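Long-range contact in dihydropteroate synthase (Clostridioides difficile, PDB 6PZ2), which catalyses the condensation of 6-hydroxymethyl-7,8-dihydropterin pyrophosphate with p-aminobenzoate to give dihydropteroate, a step of folate biosynthesis: residues T143-F157 with Q188-L202. Residues are numbered along the deposited sequence; the frame is centred on the assembly and turned at random.
Sequences TNYDKDIMESIKDFF and QNIEVLRRLNELKDL. With SO4 (sulfate ion), chain E.
Met150 and Val192 bring their CA atoms within 6.9 Å where helix segments 149-157 and 188-195 cross at -74°, their axes 10.8 Å apart at closest approach. Arg195 takes up the centre of a salt-bridge network. Arg195 NH1 and NH2 grip Asp148 end-on; NH1 reaches the syn lone pair of Asp148 OD1 at 2.7 Å, nearly straight. Glu191 OE2 also takes NH1, and Glu198 receives NE and NH2 side-on, so three carboxylates fix the guanidinium's rotation. Met150 CG lies over the centre of one guanidinium face, and bends at chi2 and chi3 carry its CE to Leu199 CD2 on the 3-10 segment 196-202. Asp148 is also the N-cap of its helix: its OD2 accepts from Glu151 N and Arg195 NH2, which reach it from opposite faces of the carboxylate plane. Lys154 NZ makes a weak salt bridge to Asp201 OD2 (3.2 Å) and shares a water with Glu151 and Glu198. At the loop end, Gln188 NE2 donates almost straight to Thr143 O, while Asp185 N holds Gln188 OE1. Leu202 CD1 meets the Phe157 ring edge; both side chains touch Leu176. Helix 149-166 and helix 186-195 with its 3-10 extension, strand 174-177 between them in the chain, are neighbouring helices of the alternating beta-alpha TIM-barrel fold.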
# COMPACT_ATOMS: atom_id res chain seq x y z
N THR A 143 2.71 -7.57 -27.59
CA THR A 143 1.58 -7.35 -26.69
C THR A 143 0.27 -7.84 -27.31
O THR A 143 -0.79 -7.35 -26.92
CB THR A 143 1.48 -5.87 -26.32
OG1 THR A 143 1.26 -5.15 -27.54
CG2 THR A 143 2.73 -5.36 -25.63
N ASN A 144 0.30 -8.83 -28.20
CA ASN A 144 -0.94 -9.29 -28.82
C ASN A 144 -1.45 -10.54 -28.10
O ASN A 144 -0.72 -11.45 -27.78
CB ASN A 144 -0.83 -9.52 -30.32
CG ASN A 144 -2.16 -9.98 -30.88
OD1 ASN A 144 -2.39 -11.18 -31.04
ND2 ASN A 144 -3.09 -9.05 -31.07
N TYR A 145 -2.75 -10.55 -27.83
CA TYR A 145 -3.40 -11.67 -27.18
C TYR A 145 -4.72 -11.93 -27.92
O TYR A 145 -5.55 -11.05 -27.95
CB TYR A 145 -3.67 -11.35 -25.70
CG TYR A 145 -2.43 -11.26 -24.86
CD1 TYR A 145 -1.96 -12.38 -24.18
CD2 TYR A 145 -1.70 -10.09 -24.78
CE1 TYR A 145 -0.79 -12.33 -23.43
CE2 TYR A 145 -0.54 -10.03 -24.04
CZ TYR A 145 -0.08 -11.15 -23.37
OH TYR A 145 1.09 -11.10 -22.69
N ASP A 146 -4.92 -13.11 -28.49
CA ASP A 146 -6.14 -13.44 -29.21
C ASP A 146 -7.24 -13.86 -28.23
O ASP A 146 -8.38 -13.69 -28.55
CB ASP A 146 -5.97 -14.57 -30.22
CG ASP A 146 -5.01 -14.27 -31.37
OD1 ASP A 146 -4.87 -13.09 -31.74
OD2 ASP A 146 -4.42 -15.24 -31.88
N LYS A 147 -6.88 -14.47 -27.12
CA LYS A 147 -7.80 -14.76 -26.04
C LYS A 147 -7.70 -13.70 -24.94
O LYS A 147 -6.77 -12.91 -24.89
CB LYS A 147 -7.44 -16.05 -25.29
CG LYS A 147 -7.37 -17.32 -26.11
CD LYS A 147 -6.96 -18.50 -25.23
CE LYS A 147 -6.89 -19.82 -25.97
NZ LYS A 147 -7.48 -20.91 -25.16
N ASP A 148 -8.66 -13.76 -24.03
CA ASP A 148 -8.59 -13.09 -22.75
C ASP A 148 -7.17 -13.23 -22.19
O ASP A 148 -6.63 -14.35 -22.10
CB ASP A 148 -9.64 -13.69 -21.79
CG ASP A 148 -9.54 -13.12 -20.39
OD1 ASP A 148 -9.97 -11.97 -20.19
OD2 ASP A 148 -8.98 -13.81 -19.51
N ILE A 149 -6.56 -12.11 -21.82
CA ILE A 149 -5.19 -12.10 -21.32
C ILE A 149 -5.04 -13.05 -20.12
O ILE A 149 -4.05 -13.77 -20.07
CB ILE A 149 -4.69 -10.68 -20.99
CG1 ILE A 149 -3.21 -10.71 -20.61
CG2 ILE A 149 -5.53 -10.01 -19.93
CD1 ILE A 149 -2.54 -9.39 -20.81
N MET A 150 -5.99 -13.15 -19.21
CA MET A 150 -5.76 -14.04 -18.06
C MET A 150 -5.90 -15.50 -18.48
O MET A 150 -5.26 -16.40 -17.88
CB MET A 150 -6.74 -13.74 -16.93
CG MET A 150 -6.60 -12.35 -16.37
SD MET A 150 -4.92 -11.97 -15.79
CE MET A 150 -4.81 -13.08 -14.39
N GLU A 151 -6.75 -15.78 -19.47
CA GLU A 151 -6.86 -17.14 -20.01
C GLU A 151 -5.53 -17.50 -20.68
O GLU A 151 -5.09 -18.63 -20.47
CB GLU A 151 -8.02 -17.32 -21.00
CG GLU A 151 -9.36 -17.78 -20.43
CD GLU A 151 -9.50 -18.03 -18.93
OE1 GLU A 151 -9.20 -19.16 -18.49
OE2 GLU A 151 -9.93 -17.10 -18.20
N SER A 152 -4.90 -16.60 -21.47
CA SER A 152 -3.62 -16.91 -22.12
C SER A 152 -2.56 -17.24 -21.06
O SER A 152 -1.82 -18.19 -21.24
CB SER A 152 -3.10 -15.82 -22.99
OG SER A 152 -4.19 -15.23 -23.65
N ILE A 153 -2.52 -16.43 -20.01
CA ILE A 153 -1.50 -16.58 -19.00
C ILE A 153 -1.68 -17.95 -18.35
O ILE A 153 -0.71 -18.70 -18.19
CB ILE A 153 -1.51 -15.41 -17.99
CG1 ILE A 153 -0.96 -14.14 -18.63
CG2 ILE A 153 -0.78 -15.74 -16.70
CD1 ILE A 153 -1.37 -12.89 -17.90
N LYS A 154 -2.91 -18.30 -18.07
CA LYS A 154 -3.15 -19.58 -17.41
C LYS A 154 -2.82 -20.75 -18.34
O LYS A 154 -2.32 -21.79 -17.88
CB LYS A 154 -4.60 -19.70 -16.95
CG LYS A 154 -4.93 -18.93 -15.68
CD LYS A 154 -6.42 -18.99 -15.40
CE LYS A 154 -6.81 -18.56 -14.00
NZ LYS A 154 -8.25 -18.83 -13.77
N ASP A 155 -3.12 -20.61 -19.62
CA ASP A 155 -2.81 -21.65 -20.62
C ASP A 155 -1.28 -21.87 -20.66
O ASP A 155 -0.78 -23.01 -20.69
CB ASP A 155 -3.28 -21.24 -22.02
CG ASP A 155 -4.79 -21.36 -22.25
OD1 ASP A 155 -5.46 -22.01 -21.43
OD2 ASP A 155 -5.29 -20.79 -23.24
N PHE A 156 -0.56 -20.75 -20.68
CA PHE A 156 0.89 -20.75 -20.71
C PHE A 156 1.43 -21.47 -19.47
O PHE A 156 2.30 -22.32 -19.60
CB PHE A 156 1.40 -19.31 -20.78
CG PHE A 156 2.89 -19.14 -20.71
CD1 PHE A 156 3.61 -18.82 -21.86
CD2 PHE A 156 3.56 -19.25 -19.50
CE1 PHE A 156 4.98 -18.65 -21.79
CE2 PHE A 156 4.94 -19.11 -19.44
CZ PHE A 156 5.65 -18.80 -20.58
N PHE A 157 0.87 -21.17 -18.30
CA PHE A 157 1.34 -21.86 -17.11
C PHE A 157 1.10 -23.37 -17.20
O PHE A 157 1.90 -24.15 -16.71
CB PHE A 157 0.67 -21.32 -15.84
CG PHE A 157 1.11 -19.94 -15.45
CD1 PHE A 157 0.23 -19.08 -14.81
CD2 PHE A 157 2.41 -19.51 -15.67
CE1 PHE A 157 0.63 -17.82 -14.41
CE2 PHE A 157 2.82 -18.26 -15.26
CZ PHE A 157 1.93 -17.41 -14.63
N GLN A 188 -2.71 -3.69 -20.18
CA GLN A 188 -2.72 -5.11 -19.93
C GLN A 188 -2.11 -5.37 -18.55
O GLN A 188 -2.57 -6.23 -17.82
CB GLN A 188 -1.97 -5.86 -21.03
CG GLN A 188 -2.65 -5.76 -22.39
CD GLN A 188 -1.76 -6.09 -23.57
OE1 GLN A 188 -0.55 -5.89 -23.54
NE2 GLN A 188 -2.37 -6.59 -24.63
N ASN A 189 -1.06 -4.61 -18.23
CA ASN A 189 -0.42 -4.76 -16.92
C ASN A 189 -1.42 -4.42 -15.81
O ASN A 189 -1.54 -5.16 -14.80
CB ASN A 189 0.82 -3.87 -16.83
CG ASN A 189 2.01 -4.45 -17.56
OD1 ASN A 189 2.26 -5.64 -17.45
ND2 ASN A 189 2.71 -3.62 -18.32
N ILE A 190 -2.14 -3.31 -16.01
CA ILE A 190 -3.22 -2.87 -15.08
C ILE A 190 -4.28 -3.97 -14.92
O ILE A 190 -4.72 -4.37 -13.81
CB ILE A 190 -3.81 -1.53 -15.55
CG1 ILE A 190 -2.81 -0.39 -15.35
CG2 ILE A 190 -5.15 -1.21 -14.89
CD1 ILE A 190 -2.36 -0.19 -13.93
N GLU A 191 -4.65 -4.51 -16.06
CA GLU A 191 -5.70 -5.51 -16.05
C GLU A 191 -5.27 -6.76 -15.29
O GLU A 191 -6.05 -7.36 -14.53
CB GLU A 191 -6.06 -5.89 -17.49
CG GLU A 191 -7.07 -7.02 -17.48
CD GLU A 191 -7.87 -7.25 -18.74
OE1 GLU A 191 -7.52 -6.64 -19.78
OE2 GLU A 191 -8.79 -8.09 -18.67
N VAL A 192 -4.03 -7.19 -15.54
CA VAL A 192 -3.49 -8.37 -14.85
C VAL A 192 -3.43 -8.13 -13.33
O VAL A 192 -3.74 -9.02 -12.54
CB VAL A 192 -2.11 -8.72 -15.44
CG1 VAL A 192 -1.36 -9.71 -14.57
CG2 VAL A 192 -2.21 -9.23 -16.87
N LEU A 193 -2.98 -6.96 -12.90
CA LEU A 193 -2.93 -6.60 -11.48
C LEU A 193 -4.35 -6.62 -10.89
O LEU A 193 -4.56 -7.22 -9.82
CB LEU A 193 -2.29 -5.22 -11.35
CG LEU A 193 -0.78 -5.16 -11.57
CD1 LEU A 193 -0.29 -3.72 -11.56
CD2 LEU A 193 -0.04 -5.97 -10.51
N ARG A 194 -5.31 -6.06 -11.62
CA ARG A 194 -6.71 -6.01 -11.19
C ARG A 194 -7.25 -7.44 -11.03
O ARG A 194 -7.98 -7.73 -10.10
CB ARG A 194 -7.52 -5.18 -12.20
CG ARG A 194 -8.88 -4.67 -11.72
CD ARG A 194 -9.75 -4.18 -12.88
NE ARG A 194 -9.09 -3.24 -13.78
CZ ARG A 194 -8.98 -3.40 -15.10
NH1 ARG A 194 -8.35 -2.47 -15.82
NH2 ARG A 194 -9.50 -4.46 -15.69
N ARG A 195 -6.88 -8.36 -11.94
CA ARG A 195 -7.51 -9.70 -11.98
C ARG A 195 -6.60 -10.78 -11.36
O ARG A 195 -6.90 -11.96 -11.43
CB ARG A 195 -7.89 -10.02 -13.43
CG ARG A 195 -8.89 -9.03 -14.02
CD ARG A 195 -9.16 -9.29 -15.50
NE ARG A 195 -9.72 -10.61 -15.69
CZ ARG A 195 -9.84 -11.20 -16.86
NH1 ARG A 195 -9.52 -10.51 -17.94
NH2 ARG A 195 -10.18 -12.48 -16.92
N LEU A 196 -5.54 -10.36 -10.69
CA LEU A 196 -4.47 -11.25 -10.28
C LEU A 196 -5.04 -12.41 -9.47
O LEU A 196 -4.50 -13.51 -9.57
CB LEU A 196 -3.42 -10.47 -9.49
CG LEU A 196 -2.11 -11.20 -9.19
CD1 LEU A 196 -1.41 -11.60 -10.48
CD2 LEU A 196 -1.19 -10.32 -8.35
N ASN A 197 -6.13 -12.20 -8.73
CA ASN A 197 -6.65 -13.27 -7.86
C ASN A 197 -7.15 -14.46 -8.69
O ASN A 197 -7.27 -15.57 -8.15
CB ASN A 197 -7.81 -12.81 -6.95
CG ASN A 197 -9.09 -12.56 -7.73
OD1 ASN A 197 -9.17 -11.65 -8.57
ND2 ASN A 197 -10.06 -13.43 -7.52
N GLU A 198 -7.46 -14.28 -9.98
CA GLU A 198 -7.91 -15.41 -10.83
C GLU A 198 -6.81 -16.48 -10.91
O GLU A 198 -7.09 -17.65 -11.14
CB GLU A 198 -8.30 -14.92 -12.24
CG GLU A 198 -9.54 -14.02 -12.30
CD GLU A 198 -9.88 -13.38 -13.65
OE1 GLU A 198 -9.61 -13.99 -14.71
OE2 GLU A 198 -10.37 -12.23 -13.66
N LEU A 199 -5.53 -16.12 -10.69
CA LEU A 199 -4.42 -17.10 -10.76
C LEU A 199 -4.46 -18.05 -9.57
O LEU A 199 -3.79 -19.09 -9.64
CB LEU A 199 -3.05 -16.42 -10.74
CG LEU A 199 -2.70 -15.56 -11.95
CD1 LEU A 199 -1.20 -15.27 -11.91
CD2 LEU A 199 -3.11 -16.21 -13.26
N LYS A 200 -5.18 -17.71 -8.51
CA LYS A 200 -5.23 -18.59 -7.34
C LYS A 200 -5.89 -19.94 -7.70
O LYS A 200 -5.62 -20.93 -7.05
CB LYS A 200 -6.02 -17.95 -6.20
CG LYS A 200 -5.23 -17.04 -5.26
CD LYS A 200 -6.01 -16.68 -4.00
CE LYS A 200 -7.07 -15.62 -4.25
NZ LYS A 200 -8.18 -15.69 -3.26
N ASP A 201 -6.72 -19.99 -8.73
CA ASP A 201 -7.42 -21.23 -9.12
C ASP A 201 -6.42 -22.32 -9.52
O ASP A 201 -6.78 -23.48 -9.44
CB ASP A 201 -8.39 -21.05 -10.31
CG ASP A 201 -9.33 -19.86 -10.18
OD1 ASP A 201 -9.37 -19.25 -9.09
OD2 ASP A 201 -10.01 -19.52 -11.18
N LEU A 202 -5.21 -21.97 -9.99
CA LEU A 202 -4.30 -23.02 -10.45
C LEU A 202 -3.73 -23.75 -9.23
O LEU A 202 -3.28 -24.85 -9.40
CB LEU A 202 -3.17 -22.44 -11.31
CG LEU A 202 -3.63 -21.70 -12.56
CD1 LEU A 202 -2.46 -21.11 -13.32
CD2 LEU A 202 -4.42 -22.61 -13.48
S SO4 E . -3.38 -16.30 -27.21
O1 SO4 E . -4.08 -16.48 -28.49
O2 SO4 E . -1.92 -16.34 -27.47
O3 SO4 E . -3.65 -14.95 -26.63
O4 SO4 E . -3.81 -17.39 -26.30
O HOH W 1 -9.23 -16.56 -15.35